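Local coordinates for protein 4-hydroxy-tetrahydrodipicolinate synthase (Thermotoga maritima, PDB 1O5K) that probably condenses pyruvate with aspartate beta-semialdehyde through a Schiff base to give 4-hydroxy-tetrahydrodipicolinate, a step of lysine biosynthesis, at residues 65-70 / 86-91; 124-129 / 152-157; 272-277 / 298-303. All blocks are in the same frame, centred on the assembly; numbering follows the deposited sequence. Where two conformers were deposited one is given.

Contact 1: 65-70 / 86-91; sequences DEREKL and VGAGTN
R67 leaves its helix with CG anti to its own carbonyl carbon (chi1 -68°), runs extended through CD and then bends at chi3 (57°), which brings NH2 down onto the backbone of G87. There NH2 donates a hydrogen bond to G87 O over 2.8 Å, with an N-H...O angle of 160°. The bond is close to in plane for both groups: the oxygen lies at the edge of the guanidinium, and NH2 lies in the plane of the G87 carbonyl. NH1 of the same guanidinium stays 3.6 Å from G87 O, and one nitrogen therefore does the gripping. V86 CG1, anti to its backbone N, meets NH2 obliquely at 4.0 Å, while A88 adds CA and CB beside the same nitrogen. The two segments belong to one beta-alpha-beta unit of the TIM barrel: helix 64-78 follows strand 49-52 and leads into strand 84-87, and R67 bridges from the helix to the end of that second strand. Replacing R67 by an alanine takes away the guanidinium and would probably leave G87 O without this donor and V86 CG1 less covered. Backbone bonds to V52 on one neighbouring strand and L112 on the other hold the 86-88 backbone in the sheet, and L53 packs against the R67 side chain. G87 lies about 7 Å from the side chain of Y144, the predicted proton donor/acceptor.

Contact 2: 124-129 / 152-157; sequences EGLYQH and VNVLPE
L126 reaches from helix 123-134 over the methyls of V152 and V154, and one branch, CD1, does the touching. CD1 lies 4.1 Å from V152 CG2 and 4.2 Å from V154 CG2, so a single methyl meets two residues spaced two apart on the other segment. The L126 side chain leaves its helix with CG anti to the carbonyl carbon (chi1 -67°). In V152 a chi1 of 70° sets CG1 between the backbone N and the carbonyl carbon, which leaves CG2 anti to N and turned to the leucine. The side chains of L126 and V152 run alongside in opposite senses and meet at CD1 and CG2. No hydrogen bond crosses between the segments, and the contact is wholly apolar. T115 lies against both valines, and P121 packs on L126. Backbone atoms of 153-155 are bonded from outside: Q123 bonds N153 O and L155 N, and N145 bonds V154 N. E124 forms a salt bridge to R161, which ties helix 123-134 to helix 156-165. L155 occupies the N-cap position of helix 156-165, and the valines precede it on the loop that leads into that helix. The side chain of V154 is about 8 Å from that of Y144, the predicted proton donor/acceptor; here a helix of the TIM barrel packs on a loop near the predicted active site.

Contact 3: 272-277 / 298-303; sequences NLMGFI and NVLKES
L300 points from helix 290-302 at the end of helix 265-273, where L273 and M274 meet it; both helices belong to the C-terminal helical part that follows the TIM barrel, as in other members of the DapA family. L273 and L300 approach at a slant, each with CG anti to its own carbonyl carbon, and meet CD1 methyl to CD1 methyl at 4.2 Å. M274 comes from beside them: its CB does not point at helix 290-302, but the chain beyond it turns nearer, and its CG rests 4.2 Å from that same CD1 of L300. One methyl of L300 therefore takes both neighbours. L254 of helix 241-257 and A270 also pack on L300, while L273 continues along V293, L296 and R297, and M274 extends to L305.

Helix 265-273 closes in a Schellman motif, with G275 at positive phi (94°). A CB there would run into the carbonyl oxygen of M274, which makes glycine the natural residue. Past this turn the chain doubles back, and N272 ND2 donates to I277 O over 2.8 Å, nearly straight (174°), in the carbonyl plane and on a lone pair of the oxygen. On the other segment K301 NZ reaches back to N298 OD1 at 3.1 Å, a link between two exposed side chains. At the end of helix 290-302, V299 O accepts two donors from S303, the backbone N at 3.0 Å and OG at 2.6 Å, which approach from opposite faces of the carbonyl plane.

How the contacts relate
The three contacts follow one another along the chain, each closing before the next opens. Contacts 1 and 2 belong to the barrel: contact 1 joins helix 64-78 to strand 84-87, and contact 2 joins helix 123-134 to the loop before helix 156-165. Their centres lie 23 Å apart, yet they meet where T90 O packs 4.0 Å from H129 CE1. Contact 3 pairs helices 265-273 and 290-302 after the last barrel strand, 28 Å from contact 1 and 39 Å from contact 2, between centres, and on the opposite side of the chain's centre from contact 2. The first two thus lie near the predicted active-site residues, while contact 3 joins C-terminal helices far from them.

Contact 1: 65-70 / 86-91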
# COMPACT_ATOMS: atom_id res chain seq x y z
N ASP A 65 -3.95 39.15 1.44
CA ASP A 65 -4.98 40.17 1.56
C ASP A 65 -6.39 39.55 1.51
O ASP A 65 -7.27 39.91 2.28
CB ASP A 65 -4.77 41.26 0.51
CG ASP A 65 -3.54 42.14 0.83
OD1 ASP A 65 -3.41 42.58 2.02
OD2 ASP A 65 -2.66 42.45 -0.03
N GLU A 66 -6.57 38.56 0.65
CA GLU A 66 -7.82 37.81 0.60
C GLU A 66 -8.17 37.05 1.89
O GLU A 66 -9.34 37.00 2.30
CB GLU A 66 -7.77 36.83 -0.59
CG GLU A 66 -7.91 37.55 -1.89
CD GLU A 66 -7.59 36.67 -3.09
OE1 GLU A 66 -6.84 35.68 -2.93
OE2 GLU A 66 -8.11 36.99 -4.18
N ARG A 67 -7.16 36.47 2.51
CA ARG A 67 -7.33 35.76 3.76
C ARG A 67 -7.86 36.74 4.81
O ARG A 67 -8.80 36.43 5.56
CB ARG A 67 -6.00 35.23 4.26
CG ARG A 67 -5.40 34.15 3.45
CD ARG A 67 -3.98 33.76 3.93
NE ARG A 67 -3.96 33.34 5.33
CZ ARG A 67 -4.12 32.07 5.75
NH1 ARG A 67 -4.32 31.07 4.90
NH2 ARG A 67 -4.10 31.81 7.04
N GLU A 68 -7.25 37.93 4.87
CA GLU A 68 -7.68 38.92 5.87
C GLU A 68 -9.15 39.25 5.67
O GLU A 68 -9.93 39.24 6.62
CB GLU A 68 -6.82 40.18 5.81
CG GLU A 68 -7.46 41.29 6.61
CD GLU A 68 -6.56 42.47 6.85
OE1 GLU A 68 -7.13 43.52 7.24
OE2 GLU A 68 -5.32 42.34 6.67
N LYS A 69 -9.55 39.47 4.42
CA LYS A 69 -10.93 39.83 4.12
C LYS A 69 -11.91 38.72 4.46
O LYS A 69 -12.97 38.97 5.01
CB LYS A 69 -11.09 40.15 2.63
CG LYS A 69 -10.46 41.45 2.24
CD LYS A 69 -10.57 41.64 0.75
CE LYS A 69 -10.17 43.08 0.34
NZ LYS A 69 -10.66 43.40 -1.04
N LEU A 70 -11.53 37.48 4.15
CA LEU A 70 -12.39 36.34 4.36
C LEU A 70 -12.50 36.09 5.86
O LEU A 70 -13.59 35.83 6.35
CB LEU A 70 -11.82 35.13 3.63
CG LEU A 70 -12.66 33.85 3.61
CD1 LEU A 70 -13.93 34.04 2.80
CD2 LEU A 70 -11.89 32.71 3.03
N VAL A 86 -9.14 29.31 11.92
CA VAL A 86 -8.50 29.69 10.67
C VAL A 86 -7.34 28.74 10.37
O VAL A 86 -6.47 28.52 11.23
CB VAL A 86 -7.99 31.10 10.75
CG1 VAL A 86 -7.22 31.49 9.48
CG2 VAL A 86 -9.15 32.06 11.05
N GLY A 87 -7.35 28.15 9.20
CA GLY A 87 -6.20 27.42 8.70
C GLY A 87 -4.98 28.32 8.57
O GLY A 87 -5.06 29.37 7.99
N ALA A 88 -3.84 27.89 9.12
CA ALA A 88 -2.67 28.74 9.19
C ALA A 88 -1.36 27.94 9.11
O ALA A 88 -0.30 28.45 9.44
CB ALA A 88 -2.70 29.55 10.46
N GLY A 89 -1.43 26.68 8.70
CA GLY A 89 -0.23 25.83 8.69
C GLY A 89 0.46 25.87 7.34
O GLY A 89 -0.20 25.85 6.29
N THR A 90 1.78 25.94 7.34
CA THR A 90 2.56 25.72 6.12
C THR A 90 3.71 24.76 6.45
O THR A 90 3.79 24.22 7.55
CB THR A 90 3.11 27.03 5.48
OG1 THR A 90 4.28 27.54 6.20
CG2 THR A 90 2.10 28.16 5.55
N ASN A 91 4.59 24.56 5.51
CA ASN A 91 5.72 23.64 5.76
C ASN A 91 6.99 24.32 6.24
O ASN A 91 8.05 23.66 6.37
CB ASN A 91 5.91 22.72 4.55
CG ASN A 91 6.30 23.44 3.30
OD1 ASN A 91 6.30 24.69 3.24
ND2 ASN A 91 6.58 22.66 2.22

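Contact 2: 124-129 / 152-157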
# COMPACT_ATOMS: atom_id res chain seq x y z
N GLU A 124 10.06 14.07 15.84
CA GLU A 124 10.64 15.13 16.66
C GLU A 124 10.48 16.54 16.03
O GLU A 124 10.21 17.49 16.73
CB GLU A 124 12.11 14.83 16.95
CG GLU A 124 12.83 15.86 17.82
CD GLU A 124 12.27 15.99 19.22
OE1 GLU A 124 11.54 15.08 19.68
OE2 GLU A 124 12.59 17.01 19.88
N GLY A 125 10.68 16.62 14.72
CA GLY A 125 10.47 17.85 13.96
C GLY A 125 9.06 18.35 14.12
O GLY A 125 8.84 19.55 14.31
N LEU A 126 8.09 17.44 14.01
CA LEU A 126 6.71 17.84 14.24
C LEU A 126 6.48 18.38 15.64
O LEU A 126 5.82 19.38 15.83
CB LEU A 126 5.77 16.65 14.01
CG LEU A 126 5.71 16.19 12.58
CD1 LEU A 126 4.94 14.86 12.47
CD2 LEU A 126 5.02 17.28 11.68
N TYR A 127 7.00 17.70 16.64
CA TYR A 127 6.91 18.20 18.00
C TYR A 127 7.51 19.59 18.10
O TYR A 127 6.86 20.50 18.66
CB TYR A 127 7.62 17.24 18.93
CG TYR A 127 7.63 17.69 20.36
CD1 TYR A 127 6.50 17.56 21.14
CD2 TYR A 127 8.76 18.20 20.92
CE1 TYR A 127 6.52 17.96 22.50
CE2 TYR A 127 8.80 18.62 22.26
CZ TYR A 127 7.66 18.50 23.05
OH TYR A 127 7.73 18.87 24.40
N GLN A 128 8.74 19.77 17.58
CA GLN A 128 9.41 21.07 17.66
C GLN A 128 8.65 22.19 16.93
O GLN A 128 8.65 23.33 17.41
CB GLN A 128 10.88 20.97 17.22
CG GLN A 128 11.74 20.19 18.19
CD GLN A 128 11.94 20.89 19.51
OE1 GLN A 128 11.75 22.10 19.60
NE2 GLN A 128 12.32 20.14 20.53
N HIS A 129 8.05 21.86 15.78
CA HIS A 129 7.22 22.78 14.99
C HIS A 129 6.06 23.32 15.82
O HIS A 129 5.91 24.51 15.96
CB HIS A 129 6.73 22.05 13.73
CG HIS A 129 5.79 22.82 12.86
ND1 HIS A 129 6.20 23.81 11.99
CD2 HIS A 129 4.47 22.65 12.66
CE1 HIS A 129 5.15 24.23 11.30
NE2 HIS A 129 4.08 23.55 11.69
N VAL A 152 3.28 12.82 5.53
CA VAL A 152 3.76 12.53 6.88
C VAL A 152 2.55 12.24 7.74
O VAL A 152 1.49 12.88 7.57
CB VAL A 152 4.57 13.70 7.47
CG1 VAL A 152 3.67 14.91 7.78
CG2 VAL A 152 5.28 13.22 8.72
N ASN A 153 2.67 11.21 8.57
CA ASN A 153 1.66 10.85 9.56
C ASN A 153 2.15 11.17 10.97
O ASN A 153 3.26 10.74 11.35
CB ASN A 153 1.38 9.36 9.48
CG ASN A 153 0.30 8.95 10.44
OD1 ASN A 153 -0.75 9.53 10.46
ND2 ASN A 153 0.59 7.92 11.27
N VAL A 154 1.34 11.89 11.74
CA VAL A 154 1.62 12.11 13.19
C VAL A 154 1.29 10.84 13.92
O VAL A 154 0.12 10.43 13.93
CB VAL A 154 0.74 13.21 13.85
CG1 VAL A 154 1.19 13.47 15.28
CG2 VAL A 154 0.77 14.50 13.07
N LEU A 155 2.28 10.22 14.54
CA LEU A 155 2.00 8.99 15.26
C LEU A 155 1.16 9.36 16.47
O LEU A 155 1.33 10.46 17.00
CB LEU A 155 3.29 8.34 15.74
CG LEU A 155 4.20 7.79 14.68
CD1 LEU A 155 5.47 7.32 15.32
CD2 LEU A 155 3.55 6.65 13.85
N PRO A 156 0.24 8.49 16.89
CA PRO A 156 -0.54 8.71 18.10
C PRO A 156 0.33 9.12 19.30
O PRO A 156 -0.01 10.05 20.02
CB PRO A 156 -1.30 7.37 18.27
CG PRO A 156 -1.47 6.93 16.80
CD PRO A 156 -0.20 7.27 16.16
N GLU A 157 1.47 8.47 19.47
CA GLU A 157 2.34 8.79 20.61
C GLU A 157 2.85 10.21 20.52
O GLU A 157 3.13 10.84 21.56
CB GLU A 157 3.50 7.80 20.71
CG GLU A 157 3.03 6.35 20.55
CD GLU A 157 3.15 5.86 19.10
OE1 GLU A 157 4.28 5.46 18.68
OE2 GLU A 157 2.16 5.87 18.35

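Contact 3: 272-277 / 298-303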
# COMPACT_ATOMS: atom_id res chain seq x y z
N ASN A 272 -22.79 24.65 -6.26
CA ASN A 272 -23.32 25.32 -7.46
C ASN A 272 -24.68 24.75 -7.92
O ASN A 272 -25.64 25.51 -8.26
CB ASN A 272 -22.29 25.23 -8.59
CG ASN A 272 -22.79 25.84 -9.88
OD1 ASN A 272 -22.95 25.14 -10.87
ND2 ASN A 272 -23.00 27.16 -9.89
N LEU A 273 -24.79 23.42 -7.95
CA LEU A 273 -26.06 22.79 -8.32
C LEU A 273 -27.17 23.31 -7.38
O LEU A 273 -28.28 23.56 -7.80
CB LEU A 273 -25.96 21.27 -8.22
CG LEU A 273 -25.19 20.56 -9.32
CD1 LEU A 273 -24.94 19.10 -8.94
CD2 LEU A 273 -25.91 20.61 -10.64
N MET A 274 -26.81 23.50 -6.11
CA MET A 274 -27.76 23.94 -5.12
C MET A 274 -28.04 25.45 -5.19
O MET A 274 -28.91 25.92 -4.49
CB MET A 274 -27.29 23.54 -3.71
CG MET A 274 -27.40 22.04 -3.51
SD MET A 274 -26.51 21.49 -2.01
CE MET A 274 -27.77 21.79 -0.90
N GLY A 275 -27.27 26.20 -5.96
CA GLY A 275 -27.55 27.64 -6.15
C GLY A 275 -26.81 28.56 -5.21
O GLY A 275 -27.10 29.73 -5.15
N PHE A 276 -25.78 28.07 -4.54
CA PHE A 276 -25.08 28.87 -3.52
C PHE A 276 -23.87 29.65 -4.06
O PHE A 276 -23.63 30.77 -3.61
CB PHE A 276 -24.58 28.00 -2.38
CG PHE A 276 -25.60 27.68 -1.35
CD1 PHE A 276 -26.14 26.41 -1.27
CD2 PHE A 276 -25.97 28.62 -0.40
CE1 PHE A 276 -27.06 26.10 -0.29
CE2 PHE A 276 -26.91 28.31 0.57
CZ PHE A 276 -27.44 27.05 0.62
N ILE A 277 -23.12 29.04 -4.98
CA ILE A 277 -21.85 29.61 -5.47
C ILE A 277 -21.73 29.35 -6.97
O ILE A 277 -22.49 28.53 -7.53
CB ILE A 277 -20.65 29.02 -4.73
CG1 ILE A 277 -20.41 27.55 -5.13
CG2 ILE A 277 -20.81 29.13 -3.25
CD1 ILE A 277 -19.03 27.00 -4.61
N ASN A 298 -27.64 13.44 -8.78
CA ASN A 298 -28.44 12.28 -8.39
C ASN A 298 -28.46 12.04 -6.90
O ASN A 298 -29.51 11.85 -6.30
CB ASN A 298 -27.92 11.03 -9.09
CG ASN A 298 -28.32 10.98 -10.57
OD1 ASN A 298 -29.28 11.64 -10.99
ND2 ASN A 298 -27.54 10.25 -11.37
N VAL A 299 -27.28 12.05 -6.32
CA VAL A 299 -27.10 11.85 -4.89
C VAL A 299 -27.74 12.99 -4.10
O VAL A 299 -28.38 12.75 -3.06
CB VAL A 299 -25.60 11.71 -4.54
CG1 VAL A 299 -25.36 11.89 -3.08
CG2 VAL A 299 -25.05 10.34 -4.97
N LEU A 300 -27.58 14.23 -4.57
CA LEU A 300 -28.21 15.36 -3.87
C LEU A 300 -29.74 15.21 -3.86
O LEU A 300 -30.38 15.41 -2.82
CB LEU A 300 -27.77 16.71 -4.42
CG LEU A 300 -26.30 17.07 -4.17
CD1 LEU A 300 -26.03 18.33 -5.00
CD2 LEU A 300 -26.06 17.30 -2.68
N LYS A 301 -30.29 14.87 -5.02
CA LYS A 301 -31.72 14.59 -5.21
C LYS A 301 -32.19 13.48 -4.28
O LYS A 301 -33.16 13.63 -3.56
CB LYS A 301 -32.02 14.16 -6.66
CG LYS A 301 -32.09 15.24 -7.71
CD LYS A 301 -32.63 14.66 -9.08
CE LYS A 301 -31.63 13.67 -9.77
NZ LYS A 301 -31.95 13.25 -11.19
N GLU A 302 -31.53 12.34 -4.32
CA GLU A 302 -31.90 11.24 -3.46
C GLU A 302 -31.88 11.64 -1.98
O GLU A 302 -32.71 11.13 -1.22
CB GLU A 302 -30.97 10.03 -3.64
CG GLU A 302 -31.00 9.37 -5.02
N SER A 303 -30.96 12.53 -1.59
CA SER A 303 -30.79 12.95 -0.19
C SER A 303 -31.74 14.06 0.26
O SER A 303 -31.68 14.48 1.41
CB SER A 303 -29.34 13.44 0.05
OG SER A 303 -28.38 12.51 -0.44